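Local coordinates for protein sortase B (Streptococcus pyogenes, PDB 3PSQ) that is a class B sortase involved in pilus assembly, probably working as a cysteine transpeptidase that joins proteins through an acyl-thioester intermediate, at residues F26-L40 against K119-L131. Sequence-based numbering, arbitrary orientation.
With ZN (zinc ion), chain P; ZN (zinc ion), chain N; ACY (acetic acid), chain F.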
loop_
_atom_site.group_PDB
_atom_site.type_symbol
_atom_site.label_atom_id
_atom_site.label_comp_id
_atom_site.label_asym_id
_atom_site.label_seq_id
_atom_site.Cartn_x
_atom_site.Cartn_y
_atom_site.Cartn_z
ATOM N N PHE A 26 -18.579 3.604 0.938
ATOM C CA PHE A 26 -17.787 3.776 -0.297
ATOM C C PHE A 26 -18.405 4.686 -1.349
ATOM O O PHE A 26 -17.785 5.657 -1.801
ATOM C CB PHE A 26 -17.421 2.411 -0.895
ATOM C CG PHE A 26 -16.302 2.445 -1.925
ATOM C CD1 PHE A 26 -15.288 3.401 -1.883
ATOM C CD2 PHE A 26 -16.242 1.479 -2.910
ATOM C CE1 PHE A 26 -14.247 3.391 -2.815
ATOM C CE2 PHE A 26 -15.218 1.461 -3.845
ATOM C CZ PHE A 26 -14.229 2.435 -3.802
ATOM N N ASP A 27 -19.628 4.369 -1.756
ATOM C CA ASP A 27 -20.343 5.193 -2.717
ATOM C C ASP A 27 -20.451 6.627 -2.242
ATOM O O ASP A 27 -20.206 7.550 -3.002
ATOM C CB ASP A 27 -21.740 4.626 -2.983
ATOM C CG ASP A 27 -21.698 3.350 -3.813
ATOM O OD1 ASP A 27 -21.060 3.359 -4.893
ATOM O OD2 ASP A 27 -22.288 2.334 -3.375
ATOM N N ASP A 28 -20.807 6.811 -0.984
ATOM C CA ASP A 28 -20.962 8.150 -0.434
ATOM C C ASP A 28 -19.653 8.921 -0.405
ATOM O O ASP A 28 -19.631 10.076 -0.765
ATOM C CB ASP A 28 -21.530 8.091 0.978
ATOM C CG ASP A 28 -23.033 7.966 0.997
ATOM O OD1 ASP A 28 -23.655 7.894 -0.088
ATOM O OD2 ASP A 28 -23.594 7.935 2.124
ATOM N N LEU A 29 -18.570 8.295 0.042
ATOM C CA LEU A 29 -17.260 8.935 -0.036
ATOM C C LEU A 29 -16.921 9.324 -1.445
ATOM O O LEU A 29 -16.435 10.427 -1.694
ATOM C CB LEU A 29 -16.146 8.056 0.554
ATOM C CG LEU A 29 -16.303 7.945 2.053
ATOM C CD1 LEU A 29 -15.310 7.025 2.691
ATOM C CD2 LEU A 29 -16.240 9.351 2.652
ATOM N N LEU A 30 -17.197 8.425 -2.379
ATOM C CA LEU A 30 -16.895 8.655 -3.779
ATOM C C LEU A 30 -17.625 9.879 -4.265
ATOM O O LEU A 30 -17.106 10.641 -5.083
ATOM C CB LEU A 30 -17.311 7.446 -4.608
ATOM C CG LEU A 30 -16.314 6.287 -4.588
ATOM C CD1 LEU A 30 -16.911 4.976 -5.126
ATOM C CD2 LEU A 30 -15.067 6.690 -5.337
ATOM N N ALA A 31 -18.829 10.064 -3.744
ATOM C CA ALA A 31 -19.720 11.148 -4.137
ATOM C C ALA A 31 -19.279 12.490 -3.538
ATOM O O ALA A 31 -19.628 13.564 -4.040
ATOM C CB ALA A 31 -21.125 10.818 -3.663
ATOM N N ILE A 32 -18.516 12.404 -2.454
ATOM C CA ILE A 32 -18.165 13.549 -1.596
ATOM C C ILE A 32 -16.795 14.126 -1.979
ATOM O O ILE A 32 -16.576 15.325 -1.884
ATOM C CB ILE A 32 -18.222 13.079 -0.094
ATOM C CG1 ILE A 32 -19.677 13.039 0.352
ATOM C CG2 ILE A 32 -17.435 13.938 0.859
ATOM C CD1 ILE A 32 -20.445 14.194 -0.250
ATOM N N ASN A 33 -15.889 13.266 -2.422
ATOM C CA ASN A 33 -14.529 13.675 -2.693
ATOM C C ASN A 33 -14.036 12.857 -3.876
ATOM O O ASN A 33 -13.734 11.663 -3.756
ATOM C CB ASN A 33 -13.679 13.438 -1.420
ATOM C CG ASN A 33 -12.184 13.775 -1.599
ATOM O OD1 ASN A 33 -11.771 14.373 -2.587
ATOM N ND2 ASN A 33 -11.385 13.363 -0.643
ATOM N N SER A 34 -13.917 13.516 -5.022
ATOM C CA SER A 34 -13.419 12.853 -6.230
ATOM C C SER A 34 -11.994 12.280 -6.097
ATOM O O SER A 34 -11.580 11.461 -6.942
ATOM C CB SER A 34 -13.513 13.792 -7.425
ATOM O OG SER A 34 -12.631 14.901 -7.253
ATOM N N ASP A 35 -11.249 12.682 -5.055
ATOM C CA ASP A 35 -9.969 12.004 -4.734
ATOM C C ASP A 35 -10.134 10.542 -4.264
ATOM O O ASP A 35 -9.203 9.746 -4.378
ATOM C CB ASP A 35 -9.208 12.758 -3.637
ATOM C CG ASP A 35 -8.546 14.039 -4.125
ATOM O OD1 ASP A 35 -8.737 14.429 -5.287
ATOM O OD2 ASP A 35 -7.819 14.658 -3.319
ATOM N N VAL A 36 -11.292 10.209 -3.685
ATOM C CA VAL A 36 -11.581 8.834 -3.255
ATOM C C VAL A 36 -11.590 7.901 -4.489
ATOM O O VAL A 36 -12.258 8.194 -5.470
ATOM C CB VAL A 36 -12.908 8.741 -2.443
ATOM C CG1 VAL A 36 -13.243 7.278 -2.095
ATOM C CG2 VAL A 36 -12.836 9.617 -1.125
ATOM N N MET A 37 -10.832 6.803 -4.459
ATOM C CA MET A 37 -10.716 5.996 -5.692
ATOM C C MET A 37 -10.599 4.479 -5.492
ATOM O O MET A 37 -10.520 3.743 -6.454
ATOM C CB MET A 37 -9.563 6.497 -6.614
ATOM C CG MET A 37 -8.301 6.874 -5.900
ATOM S SD MET A 37 -7.452 5.541 -5.041
ATOM C CE MET A 37 -7.152 4.340 -6.389
ATOM N N ALA A 38 -10.551 4.016 -4.258
ATOM C CA ALA A 38 -10.515 2.575 -4.012
ATOM C C ALA A 38 -10.890 2.215 -2.568
ATOM O O ALA A 38 -10.948 3.071 -1.701
ATOM C CB ALA A 38 -9.157 1.994 -4.353
ATOM N N TRP A 39 -11.123 0.926 -2.326
ATOM C CA TRP A 39 -11.310 0.413 -0.984
ATOM C C TRP A 39 -10.292 -0.671 -0.800
ATOM O O TRP A 39 -10.086 -1.494 -1.699
ATOM C CB TRP A 39 -12.732 -0.141 -0.785
ATOM C CG TRP A 39 -13.080 -0.363 0.678
ATOM C CD1 TRP A 39 -12.735 -1.435 1.453
ATOM C CD2 TRP A 39 -13.829 0.519 1.530
ATOM N NE1 TRP A 39 -13.215 -1.263 2.741
ATOM C CE2 TRP A 39 -13.899 -0.078 2.799
ATOM C CE3 TRP A 39 -14.454 1.761 1.333
ATOM C CZ2 TRP A 39 -14.558 0.525 3.867
ATOM C CZ3 TRP A 39 -15.087 2.365 2.387
ATOM C CH2 TRP A 39 -15.140 1.748 3.640
ATOM N N LEU A 40 -9.657 -0.688 0.368
ATOM C CA LEU A 40 -8.629 -1.667 0.688
ATOM C C LEU A 40 -9.021 -2.519 1.901
ATOM O O LEU A 40 -9.438 -1.994 2.935
ATOM C CB LEU A 40 -7.317 -0.944 0.971
ATOM C CG LEU A 40 -6.162 -1.735 1.563
ATOM C CD1 LEU A 40 -5.507 -2.647 0.522
ATOM C CD2 LEU A 40 -5.099 -0.786 2.179
ATOM N N LYS A 119 -2.096 -14.046 3.623
ATOM C CA LYS A 119 -1.315 -14.140 2.388
ATOM C C LYS A 119 -1.880 -13.291 1.265
ATOM O O LYS A 119 -1.342 -13.272 0.167
ATOM C CB LYS A 119 -1.295 -15.595 1.919
ATOM C CG LYS A 119 -0.493 -16.514 2.782
ATOM C CD LYS A 119 -0.951 -17.944 2.556
ATOM C CE LYS A 119 0.216 -18.901 2.694
ATOM N NZ LYS A 119 -0.108 -20.120 1.895
ATOM N N GLU A 120 -2.984 -12.605 1.525
ATOM C CA GLU A 120 -3.582 -11.812 0.486
ATOM C C GLU A 120 -4.183 -10.504 1.044
ATOM O O GLU A 120 -4.492 -10.388 2.228
ATOM C CB GLU A 120 -4.660 -12.639 -0.212
ATOM C CG GLU A 120 -5.662 -13.200 0.781
ATOM C CD GLU A 120 -6.677 -14.115 0.151
ATOM O OE1 GLU A 120 -6.364 -15.325 0.023
ATOM O OE2 GLU A 120 -7.781 -13.622 -0.192
ATOM N N PHE A 121 -4.353 -9.518 0.168
ATOM C CA PHE A 121 -5.242 -8.430 0.472
ATOM C C PHE A 121 -5.945 -8.104 -0.798
ATOM O O PHE A 121 -5.563 -8.592 -1.870
ATOM C CB PHE A 121 -4.514 -7.232 1.088
ATOM C CG PHE A 121 -3.496 -6.558 0.185
ATOM C CD1 PHE A 121 -3.879 -5.517 -0.657
ATOM C CD2 PHE A 121 -2.161 -6.914 0.248
ATOM C CE1 PHE A 121 -2.924 -4.853 -1.447
ATOM C CE2 PHE A 121 -1.201 -6.271 -0.504
ATOM C CZ PHE A 121 -1.574 -5.237 -1.368
ATOM N N SER A 122 -6.996 -7.314 -0.705
ATOM C CA SER A 122 -7.779 -7.082 -1.885
ATOM C C SER A 122 -8.180 -5.624 -2.024
ATOM O O SER A 122 -8.279 -4.906 -1.029
ATOM C CB SER A 122 -9.021 -7.976 -1.834
ATOM O OG SER A 122 -9.816 -7.650 -0.716
ATOM N N ILE A 123 -8.418 -5.190 -3.256
ATOM C CA ILE A 123 -8.736 -3.817 -3.502
ATOM C C ILE A 123 -9.978 -3.788 -4.368
ATOM O O ILE A 123 -10.110 -4.605 -5.261
ATOM C CB ILE A 123 -7.556 -3.089 -4.201
ATOM C CG1 ILE A 123 -6.463 -2.758 -3.187
ATOM C CG2 ILE A 123 -8.020 -1.824 -4.930
ATOM C CD1 ILE A 123 -5.125 -2.488 -3.836
ATOM N N GLU A 124 -10.885 -2.854 -4.109
ATOM C CA GLU A 124 -11.959 -2.614 -5.024
ATOM C C GLU A 124 -11.843 -1.195 -5.554
ATOM O O GLU A 124 -11.767 -0.235 -4.770
ATOM C CB GLU A 124 -13.303 -2.792 -4.332
ATOM C CG GLU A 124 -14.483 -2.450 -5.217
ATOM C CD GLU A 124 -15.789 -2.981 -4.652
ATOM O OE1 GLU A 124 -15.773 -3.643 -3.597
ATOM O OE2 GLU A 124 -16.846 -2.752 -5.257
ATOM N N THR A 125 -11.881 -1.058 -6.879
ATOM C CA THR A 125 -11.692 0.234 -7.487
ATOM C C THR A 125 -12.993 1.003 -7.530
ATOM O O THR A 125 -14.034 0.500 -7.105
ATOM C CB THR A 125 -11.064 0.143 -8.899
ATOM O OG1 THR A 125 -12.064 -0.271 -9.833
ATOM C CG2 THR A 125 -9.851 -0.812 -8.902
ATOM N N LYS A 126 -12.925 2.230 -8.026
ATOM C CA LYS A 126 -14.102 3.069 -8.084
ATOM C C LYS A 126 -15.057 2.663 -9.194
ATOM O O LYS A 126 -16.224 3.056 -9.180
ATOM C CB LYS A 126 -13.743 4.544 -8.192
ATOM C CG LYS A 126 -13.031 4.971 -9.447
ATOM C CD LYS A 126 -13.059 6.494 -9.546
ATOM C CE LYS A 126 -12.043 6.978 -10.538
ATOM N NZ LYS A 126 -11.482 8.308 -10.107
ATOM N N THR A 127 -14.566 1.892 -10.164
ATOM C CA THR A 127 -15.459 1.326 -11.173
ATOM C C THR A 127 -15.950 -0.032 -10.693
ATOM O O THR A 127 -16.631 -0.715 -11.428
ATOM C CB THR A 127 -14.800 1.167 -12.563
ATOM O OG1 THR A 127 -13.675 0.288 -12.454
ATOM C CG2 THR A 127 -14.370 2.507 -13.129
ATOM N N LYS A 128 -15.615 -0.388 -9.453
ATOM C CA LYS A 128 -16.040 -1.628 -8.769
ATOM C C LYS A 128 -15.360 -2.900 -9.237
ATOM O O LYS A 128 -15.798 -4.023 -8.913
ATOM C CB LYS A 128 -17.562 -1.811 -8.711
ATOM C CG LYS A 128 -18.285 -0.647 -8.060
ATOM C CD LYS A 128 -17.595 -0.152 -6.758
ATOM C CE LYS A 128 -18.122 1.252 -6.376
ATOM N NZ LYS A 128 -19.611 1.343 -6.195
ATOM N N GLN A 129 -14.259 -2.718 -9.946
ATOM C CA GLN A 129 -13.367 -3.804 -10.275
ATOM C C GLN A 129 -12.735 -4.369 -9.004
ATOM O O GLN A 129 -12.400 -3.625 -8.087
ATOM C CB GLN A 129 -12.296 -3.272 -11.212
ATOM C CG GLN A 129 -11.334 -4.324 -11.738
ATOM C CD GLN A 129 -11.896 -5.152 -12.928
ATOM O OE1 GLN A 129 -12.247 -4.599 -13.992
ATOM N NE2 GLN A 129 -11.949 -6.485 -12.752
ATOM N N LYS A 130 -12.576 -5.682 -8.925
ATOM C CA LYS A 130 -12.096 -6.308 -7.691
ATOM C C LYS A 130 -10.756 -6.977 -7.928
ATOM O O LYS A 130 -10.584 -7.718 -8.891
ATOM C CB LYS A 130 -13.125 -7.307 -7.137
ATOM C CG LYS A 130 -14.507 -6.661 -6.947
ATOM C CD LYS A 130 -15.274 -7.121 -5.725
ATOM C CE LYS A 130 -16.715 -6.598 -5.814
ATOM N NZ LYS A 130 -17.606 -7.303 -4.829
ATOM N N LEU A 131 -9.781 -6.680 -7.089
ATOM C CA LEU A 131 -8.473 -7.198 -7.334
ATOM C C LEU A 131 -8.054 -7.977 -6.112
ATOM O O LEU A 131 -8.442 -7.657 -5.008
ATOM C CB LEU A 131 -7.471 -6.078 -7.642
ATOM C CG LEU A 131 -7.976 -4.993 -8.592
ATOM C CD1 LEU A 131 -7.149 -3.717 -8.488
ATOM C CD2 LEU A 131 -8.010 -5.529 -10.035
HETATM ZN ZN ZN P . -6.996 16.434 -3.803
HETATM ZN ZN ZN N . -18.814 -3.189 -4.446
HETATM C C ACY F . -12.302 -5.200 -1.291
HETATM O O ACY F . -13.155 -4.698 -0.524
HETATM O OXT ACY F . -11.097 -4.867 -1.270
HETATM C CH3 ACY F . -12.742 -6.249 -2.281
HETATM O O HOH W 1 -19.113 -1.334 -3.190
HETATM O O HOH W 2 -8.701 17.562 -3.832
#
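W39 and E124 face each other as the hydrogen-bonded pair of two antiparallel strands, 36-40 and 120-125. W39 N gives its hydrogen to E124 O (2.8 Å) and W39 O takes one from E124 N (2.9 Å), so both amides are satisfied across the strands. E124 O also has a CA-H...O contact from A38, and W39 O one from I123. The side chains of this pair point to the face of the sheet that carries F26 and helix 22-32; W39 packs there on F26 and P50. The indole NE1 is bonded to D48, while E124 divides its carboxylate: OE1 forms a salt bridge with K22, and OE2 binds a zinc ion at 2.2 Å. An acetic acid molecule, probably from the crystallisation liquor, accepts from S122 OG at its OXT (3.1 Å) and is also held by K22. On the other face A38, L40, F121 and I123 are apolar; L40 CD1 reaches F121 CD1 at 3.5 Å, and small A38 lets its CB rest against I123 CG2.

Beyond the strand ends, helix 22-32 packs on the turn 125-128. The F26 ring lies between L30 CD1 over one face and W39 CB over the other, and its edge meets T125 O. Two bends in the K128 chain carry CE past this ring and bring NZ to D27 OD1 (2.8 Å), on its syn side, 23° out of the carboxylate plane, a salt bridge suited to the solvent-facing edge of the contact. N33 OD1 accepts from D35 N in an Asx turn, and D35 OD2 joins E55 and E59 on another zinc. Together these contacts dock the N-terminal helix, seen in class B sortases, against the sortase beta-barrel.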